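PDB 4P1L: solute-binding protein Csal_2479 from Chromohalobacter salexigens, which binds D-glucuronate in vitro and probably delivers it to a tripartite ATP-independent periplasmic (TRAP) transporter for uptake into the cytoplasm. Local coordinates for residues A[141-153]-A[203-217]. Numbering follows the deposited sequence.
Sequences FGSGARSLYNTDH and DGAENNYPSYESSGH. With BDP (beta-D-glucopyranuronic acid), chain C.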
loop_
_atom_site.group_PDB
_atom_site.type_symbol
_atom_site.label_atom_id
_atom_site.label_comp_id
_atom_site.label_asym_id
_atom_site.label_seq_id
_atom_site.Cartn_x
_atom_site.Cartn_y
_atom_site.Cartn_z
ATOM N N PHE A 141 -0.657 3.570 -8.092
ATOM C CA PHE A 141 -0.520 4.682 -7.157
ATOM C C PHE A 141 0.708 4.441 -6.253
ATOM O O PHE A 141 1.087 3.289 -5.980
ATOM C CB PHE A 141 -1.751 4.802 -6.247
ATOM C CG PHE A 141 -3.009 5.344 -6.907
ATOM C CD1 PHE A 141 -3.049 5.676 -8.242
ATOM C CD2 PHE A 141 -4.171 5.504 -6.158
ATOM C CE1 PHE A 141 -4.233 6.151 -8.828
ATOM C CE2 PHE A 141 -5.336 5.996 -6.733
ATOM C CZ PHE A 141 -5.358 6.311 -8.074
ATOM N N GLY A 142 1.304 5.522 -5.754
ATOM C CA GLY A 142 2.337 5.427 -4.738
ATOM C C GLY A 142 1.823 5.456 -3.303
ATOM O O GLY A 142 0.740 5.982 -3.031
ATOM N N SER A 143 2.582 4.879 -2.374
ATOM C CA SER A 143 2.249 5.032 -0.961
ATOM C C SER A 143 3.519 5.263 -0.115
ATOM O O SER A 143 3.561 4.908 1.048
ATOM C CB SER A 143 1.404 3.860 -0.424
ATOM O OG SER A 143 2.163 2.647 -0.253
ATOM N N GLY A 144 4.542 5.856 -0.722
ATOM C CA GLY A 144 5.754 6.214 0.002
ATOM C C GLY A 144 6.429 5.002 0.631
ATOM O O GLY A 144 6.295 3.853 0.170
ATOM N N ALA A 145 7.157 5.278 1.696
ATOM C CA ALA A 145 7.747 4.253 2.531
ATOM C C ALA A 145 7.051 4.200 3.898
ATOM O O ALA A 145 6.698 5.234 4.485
ATOM C CB ALA A 145 9.227 4.517 2.697
ATOM N N ARG A 146 6.857 2.987 4.392
ATOM C CA ARG A 146 6.282 2.771 5.722
ATOM C C ARG A 146 7.368 2.666 6.792
ATOM O O ARG A 146 8.367 1.952 6.620
ATOM C CB ARG A 146 5.438 1.497 5.760
ATOM C CG ARG A 146 4.331 1.464 4.673
ATOM C CD ARG A 146 3.650 0.123 4.566
ATOM N NE ARG A 146 2.856 -0.264 5.739
ATOM C CZ ARG A 146 1.533 -0.148 5.848
ATOM N NH1 ARG A 146 0.808 0.365 4.872
ATOM N NH2 ARG A 146 0.931 -0.541 6.966
ATOM N N SER A 147 7.154 3.363 7.901
ATOM C CA SER A 147 8.079 3.346 9.030
ATOM C C SER A 147 7.366 3.066 10.346
ATOM O O SER A 147 6.148 3.296 10.489
ATOM C CB SER A 147 8.828 4.686 9.116
ATOM O OG SER A 147 9.684 4.852 8.007
ATOM N N LEU A 148 8.136 2.590 11.317
ATOM C CA LEU A 148 7.620 2.244 12.639
ATOM C C LEU A 148 7.273 3.454 13.473
ATOM O O LEU A 148 8.063 4.400 13.583
ATOM C CB LEU A 148 8.658 1.470 13.460
ATOM C CG LEU A 148 9.023 0.042 13.139
ATOM C CD1 LEU A 148 10.238 -0.384 13.997
ATOM C CD2 LEU A 148 7.841 -0.873 13.389
ATOM N N TYR A 149 6.124 3.393 14.122
ATOM C CA TYR A 149 5.838 4.333 15.187
ATOM C C TYR A 149 5.314 3.644 16.430
ATOM O O TYR A 149 4.662 2.612 16.326
ATOM C CB TYR A 149 4.872 5.412 14.724
ATOM C CG TYR A 149 3.647 4.957 13.951
ATOM C CD1 TYR A 149 2.456 4.623 14.601
ATOM C CD2 TYR A 149 3.657 4.938 12.567
ATOM C CE1 TYR A 149 1.323 4.285 13.873
ATOM C CE2 TYR A 149 2.527 4.593 11.833
ATOM C CZ TYR A 149 1.371 4.247 12.483
ATOM O OH TYR A 149 0.257 3.917 11.726
ATOM N N ASN A 150 5.612 4.201 17.595
ATOM C CA ASN A 150 5.238 3.572 18.857
ATOM C C ASN A 150 5.060 4.599 19.960
ATOM O O ASN A 150 5.341 5.789 19.788
ATOM C CB ASN A 150 6.221 2.468 19.284
ATOM C CG ASN A 150 7.504 3.010 19.899
ATOM O OD1 ASN A 150 7.671 3.002 21.110
ATOM N ND2 ASN A 150 8.414 3.456 19.064
ATOM N N THR A 151 4.543 4.125 21.074
ATOM C CA THR A 151 4.155 5.001 22.166
ATOM C C THR A 151 5.244 5.202 23.207
ATOM O O THR A 151 5.049 5.990 24.136
ATOM C CB THR A 151 2.945 4.409 22.925
ATOM O OG1 THR A 151 3.310 3.139 23.470
ATOM C CG2 THR A 151 1.753 4.258 22.024
ATOM N N ASP A 152 6.359 4.482 23.086
ATOM C CA ASP A 152 7.299 4.332 24.205
ATOM C C ASP A 152 8.677 4.998 24.045
ATOM O O ASP A 152 9.120 5.716 24.940
ATOM C CB ASP A 152 7.472 2.855 24.545
ATOM C CG ASP A 152 8.232 2.650 25.844
ATOM O OD1 ASP A 152 7.581 2.626 26.911
ATOM O OD2 ASP A 152 9.481 2.528 25.799
ATOM N N HIS A 153 9.351 4.772 22.919
ATOM C CA HIS A 153 10.726 5.249 22.727
ATOM C C HIS A 153 11.138 5.297 21.267
ATOM O O HIS A 153 10.553 4.610 20.432
ATOM C CB HIS A 153 11.713 4.364 23.501
ATOM C CG HIS A 153 11.686 2.916 23.109
ATOM N ND1 HIS A 153 10.946 1.972 23.788
ATOM C CD2 HIS A 153 12.326 2.245 22.118
ATOM C CE1 HIS A 153 11.144 0.780 23.247
ATOM N NE2 HIS A 153 11.975 0.920 22.229
ATOM N N ASP A 203 1.472 -1.418 21.154
ATOM C CA ASP A 203 2.408 -0.311 21.413
ATOM C C ASP A 203 2.708 0.536 20.172
ATOM O O ASP A 203 3.253 1.625 20.279
ATOM C CB ASP A 203 3.737 -0.859 21.930
ATOM C CG ASP A 203 3.560 -1.783 23.123
ATOM O OD1 ASP A 203 2.802 -1.398 24.031
ATOM O OD2 ASP A 203 4.151 -2.892 23.131
ATOM N N GLY A 204 2.397 0.028 18.984
ATOM C CA GLY A 204 2.772 0.742 17.782
ATOM C C GLY A 204 2.210 0.131 16.521
ATOM O O GLY A 204 1.451 -0.817 16.570
ATOM N N ALA A 205 2.611 0.694 15.394
ATOM C CA ALA A 205 2.198 0.213 14.083
ATOM C C ALA A 205 3.216 0.787 13.097
ATOM O O ALA A 205 4.254 1.288 13.507
ATOM C CB ALA A 205 0.761 0.673 13.755
ATOM N N GLU A 206 2.940 0.726 11.800
ATOM C CA GLU A 206 3.885 1.239 10.842
ATOM C C GLU A 206 3.156 1.716 9.593
ATOM O O GLU A 206 2.171 1.115 9.153
ATOM C CB GLU A 206 4.968 0.189 10.531
ATOM C CG GLU A 206 4.458 -1.213 10.272
ATOM C CD GLU A 206 3.873 -1.410 8.863
ATOM O OE1 GLU A 206 4.567 -1.121 7.864
ATOM O OE2 GLU A 206 2.728 -1.902 8.760
ATOM N N ASN A 207 3.623 2.826 9.023
ATOM C CA ASN A 207 2.954 3.413 7.874
ATOM C C ASN A 207 3.722 4.620 7.367
ATOM O O ASN A 207 4.717 5.051 7.972
ATOM C CB ASN A 207 1.496 3.800 8.210
ATOM C CG ASN A 207 0.542 3.387 7.131
ATOM O OD1 ASN A 207 0.774 3.662 5.926
ATOM N ND2 ASN A 207 -0.502 2.663 7.509
ATOM N N ASN A 208 3.234 5.154 6.254
ATOM C CA ASN A 208 3.749 6.381 5.671
ATOM C C ASN A 208 3.213 7.587 6.419
ATOM O O ASN A 208 2.323 7.451 7.265
ATOM C CB ASN A 208 3.378 6.447 4.196
ATOM C CG ASN A 208 1.880 6.223 3.962
ATOM O OD1 ASN A 208 1.032 6.835 4.609
ATOM N ND2 ASN A 208 1.566 5.321 3.043
ATOM N N TYR A 209 3.759 8.762 6.128
ATOM C CA TYR A 209 3.341 9.966 6.831
ATOM C C TYR A 209 1.835 10.280 6.663
ATOM O O TYR A 209 1.115 10.529 7.659
ATOM C CB TYR A 209 4.198 11.143 6.402
ATOM C CG TYR A 209 5.570 11.252 7.052
ATOM C CD1 TYR A 209 5.722 11.342 8.423
ATOM C CD2 TYR A 209 6.717 11.308 6.266
ATOM C CE1 TYR A 209 7.008 11.462 9.004
ATOM C CE2 TYR A 209 7.994 11.432 6.828
ATOM C CZ TYR A 209 8.129 11.518 8.195
ATOM O OH TYR A 209 9.394 11.650 8.755
ATOM N N PRO A 210 1.329 10.235 5.425
ATOM C CA PRO A 210 -0.080 10.616 5.315
ATOM C C PRO A 210 -1.029 9.713 6.060
ATOM O O PRO A 210 -2.020 10.221 6.580
ATOM C CB PRO A 210 -0.339 10.621 3.813
ATOM C CG PRO A 210 1.012 10.869 3.215
ATOM C CD PRO A 210 1.961 10.105 4.107
ATOM N N SER A 211 -0.711 8.427 6.198
ATOM C CA SER A 211 -1.595 7.540 6.946
ATOM C C SER A 211 -1.456 7.768 8.442
ATOM O O SER A 211 -2.462 7.883 9.155
ATOM C CB SER A 211 -1.287 6.085 6.605
ATOM O OG SER A 211 -1.796 5.754 5.317
ATOM N N TYR A 212 -0.206 7.845 8.890
ATOM C CA TYR A 212 0.123 8.095 10.280
ATOM C C TYR A 212 -0.596 9.348 10.760
ATOM O O TYR A 212 -1.141 9.362 11.846
ATOM C CB TYR A 212 1.632 8.243 10.389
ATOM C CG TYR A 212 2.202 8.620 11.741
ATOM C CD1 TYR A 212 1.966 7.855 12.861
ATOM C CD2 TYR A 212 3.028 9.744 11.876
ATOM C CE1 TYR A 212 2.551 8.198 14.106
ATOM C CE2 TYR A 212 3.605 10.076 13.083
ATOM C CZ TYR A 212 3.373 9.299 14.193
ATOM O OH TYR A 212 3.964 9.666 15.381
ATOM N N GLU A 213 -0.611 10.378 9.917
ATOM C CA GLU A 213 -1.259 11.654 10.238
ATOM C C GLU A 213 -2.784 11.598 10.097
ATOM O O GLU A 213 -3.513 11.863 11.079
ATOM C CB GLU A 213 -0.648 12.791 9.395
ATOM C CG GLU A 213 -1.417 14.126 9.492
ATOM C CD GLU A 213 -2.539 14.266 8.458
ATOM O OE1 GLU A 213 -2.276 14.065 7.259
ATOM O OE2 GLU A 213 -3.690 14.600 8.838
ATOM N N SER A 214 -3.278 11.218 8.916
ATOM C CA SER A 214 -4.715 11.262 8.660
ATOM C C SER A 214 -5.522 10.322 9.550
ATOM O O SER A 214 -6.636 10.657 9.944
ATOM C CB SER A 214 -5.059 10.998 7.185
ATOM O OG SER A 214 -4.681 9.689 6.787
ATOM N N SER A 215 -4.961 9.169 9.891
ATOM C CA SER A 215 -5.627 8.213 10.786
ATOM C C SER A 215 -5.700 8.670 12.241
ATOM O O SER A 215 -6.442 8.092 13.023
ATOM C CB SER A 215 -4.868 6.890 10.808
ATOM O OG SER A 215 -3.610 7.092 11.443
ATOM N N GLY A 216 -4.890 9.655 12.607
ATOM C CA GLY A 216 -4.814 10.128 13.980
ATOM C C GLY A 216 -3.837 9.346 14.854
ATOM O O GLY A 216 -3.752 9.608 16.049
ATOM N N HIS A 217 -3.099 8.398 14.278
ATOM C CA HIS A 217 -2.224 7.543 15.090
ATOM C C HIS A 217 -1.170 8.359 15.789
ATOM O O HIS A 217 -0.795 8.043 16.904
ATOM C CB HIS A 217 -1.570 6.436 14.256
ATOM C CG HIS A 217 -2.552 5.493 13.639
ATOM N ND1 HIS A 217 -2.190 4.520 12.740
ATOM C CD2 HIS A 217 -3.894 5.388 13.784
ATOM C CE1 HIS A 217 -3.265 3.855 12.353
ATOM N NE2 HIS A 217 -4.307 4.350 12.995
HETATM C C1 BDP C . -1.982 2.553 3.962
HETATM C C2 BDP C . -2.588 1.990 2.684
HETATM C C3 BDP C . -3.952 1.490 2.972
HETATM C C4 BDP C . -3.835 0.435 4.025
HETATM C C5 BDP C . -3.165 1.003 5.304
HETATM C C6 BDP C . -2.981 -0.048 6.397
HETATM O O2 BDP C . -2.646 3.065 1.762
HETATM O O3 BDP C . -4.436 0.808 1.699
HETATM O O4 BDP C . -5.132 -0.091 4.353
HETATM O O5 BDP C . -1.920 1.531 4.971
HETATM O O6A BDP C . -1.947 0.070 7.132
HETATM O O1 BDP C . -0.687 2.978 3.714
HETATM O O6B BDP C . -3.864 -0.912 6.581
HETATM O O HOH W 1 -0.531 1.689 10.228
HETATM O O HOH W 2 1.496 1.471 24.430
#
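The sugar-binding site meets an antiparallel strand pair here: strand 146-150 runs beside the edge strand 204-207, their axes at 161°. Ser147 pairs with Asn207 and Tyr149 with Ala205 through two backbone hydrogen bonds each, and Thr151 N adds another to Asp203 O. At the ligand end Arg146, its chain bent at chi3 (67°), turns its guanidinium edge to two anions. NE meets Glu206 OE1 at 2.9 Å and NH2 meets OE2 of the same carboxylate, a side-on salt bridge; NH2 also reaches O6A of the glucuronate carboxylate at 2.9 Å, while NH1 donates to the ring oxygen O5. Glu206, itself held by His229, is thus a second-shell residue that fixes the guanidinium's rotation. Replacing Arg146 by an alanine is likely to cost the sugar its bonds at O6A and O5 from this side chain and Glu206 its salt-bridge mate, leaving His229 to hold OE1. Asn207 lies over one face of the guanidinium, accepting from the sugar's O1 through OD1 (2.7 Å) and donating to O5 through ND2. Asn208 ND2 bonds to Ser143 O at 2.9 Å, and its OD1 caps helix 209-214 at Ser211 N. On the face carrying Tyr149, Ala205 and Asn207, the Tyr149 ring is clamped between Ala205 O and Tyr212 CD1, the latter 3.4 Å from Tyr149 CD2. Tyr149 OH is hydrogen-bonded to His217 ND1 (2.7 Å) and to a water shared with Glu206 O and Asn207 ND2. Arg146 thus joins Arg167, probably the family's conserved arginine, in a strand-lined pocket as in TRAP solute-binding proteins.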